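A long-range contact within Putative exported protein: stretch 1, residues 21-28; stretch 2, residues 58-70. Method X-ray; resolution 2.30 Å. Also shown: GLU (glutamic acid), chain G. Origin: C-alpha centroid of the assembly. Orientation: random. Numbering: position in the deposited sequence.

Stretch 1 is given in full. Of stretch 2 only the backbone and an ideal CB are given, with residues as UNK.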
ATOM      1  N   ILE A  21      21.735   7.057   3.634  1.00 16.11           N
ATOM      2  CA  ILE A  21      20.592   7.483   2.839  1.00 14.73           C
ATOM      3  C   ILE A  21      19.349   7.393   3.727  1.00 14.61           C
ATOM      4  O   ILE A  21      19.121   6.374   4.362  1.00 14.05           O
ATOM      5  CB  ILE A  21      20.418   6.589   1.598  1.00 14.36           C
ATOM      6  CG1 ILE A  21      21.673   6.614   0.729  1.00 13.11           C
ATOM      7  CG2 ILE A  21      19.192   6.981   0.812  1.00 13.37           C
ATOM      8  CD1 ILE A  21      21.994   5.295   0.116  1.00 13.43           C
ATOM      9  N   ARG A  22      18.595   8.493   3.790  1.00 14.40           N
ATOM     10  CA  ARG A  22      17.356   8.553   4.511  1.00 14.63           C
ATOM     11  C   ARG A  22      16.287   7.994   3.562  1.00 13.72           C
ATOM     12  O   ARG A  22      16.261   8.308   2.359  1.00 12.33           O
ATOM     13  CB  ARG A  22      17.024  10.005   4.916  1.00 14.08           C
ATOM     14  CG  ARG A  22      18.039  10.648   5.897  1.00 15.93           C
ATOM     15  CD  ARG A  22      17.868  12.197   6.030  1.00 17.37           C
ATOM     16  NE  ARG A  22      16.489  12.565   6.358  1.00 20.58           N
ATOM     17  CZ  ARG A  22      15.839  13.620   5.859  1.00 23.95           C
ATOM     18  NH1 ARG A  22      16.435  14.449   4.990  1.00 23.70           N
ATOM     19  NH2 ARG A  22      14.567  13.836   6.214  1.00 25.75           N
ATOM     20  N   VAL A  23      15.427   7.145   4.114  1.00 13.31           N
ATOM     21  CA  VAL A  23      14.300   6.632   3.367  1.00 13.10           C
ATOM     22  C   VAL A  23      13.047   6.950   4.153  1.00 13.23           C
ATOM     23  O   VAL A  23      12.844   6.459   5.258  1.00 13.84           O
ATOM     24  CB  VAL A  23      14.404   5.114   3.086  1.00 12.90           C
ATOM     25  CG1 VAL A  23      13.148   4.626   2.218  1.00 10.10           C
ATOM     26  CG2 VAL A  23      15.736   4.798   2.352  1.00 11.97           C
ATOM     27  N   ILE A  24      12.216   7.787   3.574  1.00 13.41           N
ATOM     28  CA  ILE A  24      10.992   8.210   4.200  1.00 13.66           C
ATOM     29  C   ILE A  24       9.847   7.275   3.828  1.00 13.67           C
ATOM     30  O   ILE A  24       9.493   7.102   2.652  1.00 13.20           O
ATOM     31  CB  ILE A  24      10.640   9.696   3.847  1.00 14.26           C
ATOM     32  CG1 ILE A  24      11.733  10.673   4.350  1.00 15.29           C
ATOM     33  CG2 ILE A  24       9.278  10.107   4.426  1.00 14.65           C
ATOM     34  CD1 ILE A  24      11.539  12.169   3.750  1.00 13.49           C
ATOM     35  N   VAL A  25       9.252   6.704   4.872  1.00 14.05           N
ATOM     36  CA  VAL A  25       8.035   5.916   4.768  1.00 14.24           C
ATOM     37  C   VAL A  25       6.846   6.794   5.207  1.00 14.82           C
ATOM     38  O   VAL A  25       6.732   7.166   6.383  1.00 15.27           O
ATOM     39  CB  VAL A  25       8.187   4.577   5.577  1.00 14.00           C
ATOM     40  CG1 VAL A  25       6.851   3.842   5.763  1.00 13.27           C
ATOM     41  CG2 VAL A  25       9.195   3.705   4.890  1.00 13.01           C
ATOM     42  N   PRO A  26       5.960   7.145   4.256  1.00 15.01           N
ATOM     43  CA  PRO A  26       4.862   8.066   4.543  1.00 15.05           C
ATOM     44  C   PRO A  26       3.708   7.445   5.358  1.00 14.98           C
ATOM     45  O   PRO A  26       2.596   7.927   5.313  1.00 14.61           O
ATOM     46  CB  PRO A  26       4.433   8.500   3.144  1.00 15.85           C
ATOM     47  CG  PRO A  26       4.652   7.226   2.330  1.00 15.21           C
ATOM     48  CD  PRO A  26       5.961   6.727   2.846  1.00 14.91           C
ATOM     49  N   PHE A  27       4.001   6.409   6.151  1.00 15.24           N
ATOM     50  CA  PHE A  27       2.999   5.765   6.992  1.00 14.61           C
ATOM     51  C   PHE A  27       3.620   5.342   8.307  1.00 14.61           C
ATOM     52  O   PHE A  27       4.826   5.198   8.415  1.00 15.51           O
ATOM     53  CB  PHE A  27       2.384   4.557   6.275  1.00 13.70           C
ATOM     54  CG  PHE A  27       1.436   4.937   5.210  1.00 14.39           C
ATOM     55  CD1 PHE A  27       0.137   5.373   5.540  1.00 12.82           C
ATOM     56  CD2 PHE A  27       1.829   4.921   3.873  1.00 12.70           C
ATOM     57  CE1 PHE A  27      -0.752   5.771   4.567  1.00 12.90           C
ATOM     58  CE2 PHE A  27       0.924   5.315   2.872  1.00 14.42           C
ATOM     59  CZ  PHE A  27      -0.372   5.742   3.226  1.00 13.93           C
ATOM     60  N   ALA A  28       2.770   5.115   9.297  1.00 15.33           N
ATOM     61  CA  ALA A  28       3.175   4.646  10.627  1.00 15.42           C
ATOM     62  C   ALA A  28       3.908   3.296  10.552  1.00 15.25           C
ATOM     63  O   ALA A  28       3.760   2.559   9.571  1.00 15.82           O
ATOM     64  CB  ALA A  28       1.920   4.520  11.519  1.00 15.72           C
ATOM     65  N   UNK A  58       4.085   9.310   9.153  1.00 17.39           N
ATOM     66  CA  UNK A  58       2.703   9.083   8.805  1.00 18.47           C
ATOM     67  C   UNK A  58       1.827  10.286   9.038  1.00 19.03           C
ATOM     68  O   UNK A  58       2.270  11.283   9.610  1.00 19.78           O
ATOM     69  CB  UNK A  58       2.158   7.893   9.596  1.00 18.47           C
ATOM     70  N   UNK A  59       0.567  10.183   8.630  1.00 19.26           N
ATOM     71  CA  UNK A  59      -0.353  11.290   8.770  1.00 19.21           C
ATOM     72  C   UNK A  59      -0.939  11.682   7.438  1.00 19.60           C
ATOM     73  O   UNK A  59      -0.217  11.765   6.421  1.00 19.07           O
ATOM     74  CB  UNK A  59       0.345  12.490   9.413  1.00 19.21           C
ATOM     75  N   UNK A  60      -2.256  11.922   7.466  1.00 19.74           N
ATOM     76  CA  UNK A  60      -3.058  12.365   6.328  1.00 19.71           C
ATOM     77  C   UNK A  60      -2.983  11.482   5.056  1.00 19.92           C
ATOM     78  O   UNK A  60      -2.828  11.982   3.904  1.00 20.07           O
ATOM     79  CB  UNK A  60      -2.625  13.787   5.964  1.00 19.71           C
ATOM     80  N   UNK A  61      -3.107  10.171   5.253  1.00 19.37           N
ATOM     81  CA  UNK A  61      -3.092   9.208   4.117  1.00 18.74           C
ATOM     82  C   UNK A  61      -1.765   9.141   3.369  1.00 18.23           C
ATOM     83  O   UNK A  61      -1.741   8.770   2.193  1.00 18.09           O
ATOM     84  CB  UNK A  61      -4.192   9.574   3.118  1.00 18.74           C
ATOM     85  N   UNK A  62      -0.672   9.512   4.044  1.00 17.69           N
ATOM     86  CA  UNK A  62       0.625   9.675   3.388  1.00 18.44           C
ATOM     87  C   UNK A  62       1.028  11.073   2.885  1.00 18.27           C
ATOM     88  O   UNK A  62       2.190  11.293   2.506  1.00 17.96           O
ATOM     89  CB  UNK A  62       0.659   8.723   2.191  1.00 18.44           C
ATOM     90  N   UNK A  63       0.085  12.018   2.871  1.00 18.50           N
ATOM     91  CA  UNK A  63       0.381  13.422   2.465  1.00 18.08           C
ATOM     92  C   UNK A  63       1.500  14.092   3.253  1.00 18.33           C
ATOM     93  O   UNK A  63       2.331  14.773   2.676  1.00 18.83           O
ATOM     94  CB  UNK A  63      -0.882  14.273   2.611  1.00 18.08           C
ATOM     95  N   UNK A  64       1.553  13.907   4.559  1.00 18.84           N
ATOM     96  CA  UNK A  64       2.602  14.576   5.353  1.00 20.21           C
ATOM     97  C   UNK A  64       4.003  14.162   4.893  1.00 20.36           C
ATOM     98  O   UNK A  64       4.866  14.998   4.635  1.00 21.03           O
ATOM     99  CB  UNK A  64       2.430  14.253   6.839  1.00 20.21           C
ATOM    100  N   UNK A  65       4.213  12.856   4.803  1.00 20.42           N
ATOM    101  CA  UNK A  65       5.523  12.291   4.491  1.00 19.91           C
ATOM    102  C   UNK A  65       5.893  12.490   3.038  1.00 19.64           C
ATOM    103  O   UNK A  65       7.063  12.753   2.728  1.00 19.12           O
ATOM    104  CB  UNK A  65       5.553  10.799   4.830  1.00 19.91           C
ATOM    105  N   UNK A  66       4.914  12.365   2.139  1.00 19.65           N
ATOM    106  CA  UNK A  66       5.219  12.563   0.712  1.00 20.00           C
ATOM    107  C   UNK A  66       5.583  14.014   0.390  1.00 20.29           C
ATOM    108  O   UNK A  66       6.339  14.252  -0.551  1.00 20.17           O
ATOM    109  CB  UNK A  66       4.024  12.136  -0.142  1.00 20.00           C
ATOM    110  N   UNK A  67       5.030  14.969   1.143  1.00 20.72           N
ATOM    111  CA  UNK A  67       5.215  16.399   0.852  1.00 21.49           C
ATOM    112  C   UNK A  67       6.606  16.754   1.289  1.00 22.10           C
ATOM    113  O   UNK A  67       7.321  17.474   0.587  1.00 23.32           O
ATOM    114  CB  UNK A  67       4.174  17.276   1.551  1.00 21.49           C
ATOM    115  N   UNK A  68       6.997  16.197   2.426  1.00 22.32           N
ATOM    116  CA  UNK A  68       8.360  16.296   2.951  1.00 23.68           C
ATOM    117  C   UNK A  68       9.438  15.699   2.043  1.00 23.65           C
ATOM    118  O   UNK A  68      10.497  16.313   1.821  1.00 24.18           O
ATOM    119  CB  UNK A  68       8.423  15.605   4.315  1.00 23.68           C
ATOM    120  N   UNK A  69       9.181  14.493   1.543  1.00 23.16           N
ATOM    121  CA  UNK A  69      10.082  13.856   0.609  1.00 22.29           C
ATOM    122  C   UNK A  69      10.228  14.703  -0.671  1.00 22.16           C
ATOM    123  O   UNK A  69      11.313  14.747  -1.271  1.00 22.46           O
ATOM    124  CB  UNK A  69       9.581  12.450   0.273  1.00 22.29           C
ATOM    125  N   UNK A  70       9.144  15.363  -1.082  1.00 21.28           N
ATOM    126  CA  UNK A  70       9.136  16.165  -2.301  1.00 21.62           C
ATOM    127  C   UNK A  70      10.003  17.447  -2.192  1.00 22.33           C
ATOM    128  O   UNK A  70      10.520  17.940  -3.209  1.00 21.76           O
ATOM    129  CB  UNK A  70       7.694  16.545  -2.643  1.00 21.62           C
TER
HETATM  130  N   GLU G1055      -2.425   2.391   2.512  1.00 11.71           N
HETATM  131  CA  GLU G1055      -0.991   2.436   2.166  1.00 11.29           C
HETATM  132  C   GLU G1055      -0.747   2.110   0.701  1.00 12.00           C
HETATM  133  O   GLU G1055      -0.110   1.129   0.305  1.00 12.47           O
HETATM  134  CB  GLU G1055      -0.173   1.577   3.125  1.00 11.17           C
HETATM  135  CG  GLU G1055      -0.595   1.782   4.592  1.00  8.76           C
HETATM  136  CD  GLU G1055       0.513   1.579   5.583  1.00  9.91           C
HETATM  137  OE1 GLU G1055       1.639   1.297   5.122  1.00 10.90           O
HETATM  138  OE2 GLU G1055       0.275   1.729   6.835  1.00 10.40           O
HETATM  139  OXT GLU G1055      -1.168   2.908  -0.151  1.00 12.13           O

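Strand 21-25 and helix 63-70 run roughly antiparallel: their axes make 149° between their N-to-C directions and approach to 8.4 Å. The close end of the contact comes first in stretch 2.

At position 58 the CA lies 3.8 Å from the CA of Phe-27, and the ideal CB would sit 2.9 Å from Ala-28 N, a clash, and 3.2 Å from Phe-27 C. With the backbones this close, only a residue without a CB fits. It is Gly-58, whose CA also comes to 3.7 Å from Pro-26 O.

The ideal CB at 59 would point away and meet nothing of stretch 1, but phi/psi of 123/137 would jam a CB against the preceding carbonyl O. The local backbone alone calls for glycine, and Gly-59 is found. Its N is 2.7 Å from the oxygen of a water that accepts its hydrogen bond; the same water oxygen lies 3.2 Å from Pro-26 O and can donate to it, and can thereby link two backbones that share no direct hydrogen bond.

Position 60 points away into space free of stretch 1, so many side chains would suit, although phi/psi of 55/47 is less usual for residues with a CB. Ala-60 makes no contact here.

At 61, phi of 65° favours glycine, and the ideal CB leads away, 5.3 Å from Phe-27 CE1. Gly-61 contributes backbone: its O is 3.5 Å from Phe-27 CZ.

Position 62 has two arguments for glycine. Phi/psi of 94/-11 would press a CB against the preceding carbonyl O, and that CB would be a tight 3.3 Å from Phe-27 CZ. Gly-62, the N-cap residue, lays its CA over one face of the Phe-27 ring, while CA of the bound glutamic acid covers the opposite face. The Gly-62 CA also makes a CA-H...O contact with Pro-26 O, 3.3 Å with 148° at the hydrogen.

Positions 63 and 64 begin the helix with no stretch 1 atom within 5.5 Å of their ideal CBs, so the contact leaves them free. They are Ala-63 and Ile-64.

Position 65 points toward stretch 1, and its ideal CB would be 2.8 Å from Pro-26 CA. Helical angles permit any ordinary residue, so it is this clash that demands glycine. Gly-65 brings its CA to 4.2 Å from Pro-26 CB.

Position 66 points sideways, its ideal CB 4.9 Å from Pro-26 CB; a small apolar residue would suit. Ala-66 packs its N 4.0 Å from Pro-26 CB.

Position 67 is out of reach. Stretch 1 sets no limit, so many side chains would do, including a short hydroxyl able to reach back to a helix carbonyl. Ser-67 does so, OG donating to Ala-63 O at 2.8 Å.

Position 68 points toward stretch 1, its ideal CB 4.7 Å from Ile-24 CD1 and about 6.7 Å from Arg-22 NH2. That gap suits a chain long enough to carry an acid to the arginine; a longer polar or apolar chain could also serve. Glu-68 forms a long salt bridge, OE2 to Arg-22 NH2 at 3.9 Å, near the guanidinium plane.

At 69 the ideal CB is 4.0 Å from Ile-24 CD1, suiting a small apolar residue; Ala-69 makes that contact, CB to CD1 at 4.0 Å.

Position 70 is out of reach and unconstrained here; it is Ala-70.

Stretch 2 58-70: GGAGGAIGASEAA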
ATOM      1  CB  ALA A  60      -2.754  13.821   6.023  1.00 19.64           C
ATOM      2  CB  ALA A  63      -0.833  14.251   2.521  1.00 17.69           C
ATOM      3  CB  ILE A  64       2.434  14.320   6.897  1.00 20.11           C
ATOM      4  CG1 ILE A  64       1.183  15.034   7.467  1.00 21.61           C
ATOM      5  CG2 ILE A  64       3.653  14.751   7.666  1.00 20.82           C
ATOM      6  CD1 ILE A  64       0.836  16.361   6.800  1.00 21.76           C
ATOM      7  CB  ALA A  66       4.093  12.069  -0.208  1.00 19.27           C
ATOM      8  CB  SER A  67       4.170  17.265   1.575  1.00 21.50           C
ATOM      9  OG  SER A  67       2.840  16.985   1.093  1.00 22.51           O
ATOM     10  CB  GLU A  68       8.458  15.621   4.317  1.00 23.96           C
ATOM     11  CG  GLU A  68       9.828  15.772   4.893  1.00 28.39           C
ATOM     12  CD  GLU A  68       9.912  15.437   6.357  1.00 34.71           C
ATOM     13  OE1 GLU A  68       9.090  15.984   7.170  1.00 37.42           O
ATOM     14  OE2 GLU A  68      10.825  14.631   6.684  1.00 36.91           O
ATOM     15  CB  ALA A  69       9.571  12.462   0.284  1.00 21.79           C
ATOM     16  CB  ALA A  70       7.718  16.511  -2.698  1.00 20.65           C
TER
HETATM   17  O   HOH W   1      -0.133   8.325   6.848  1.00 22.16           O
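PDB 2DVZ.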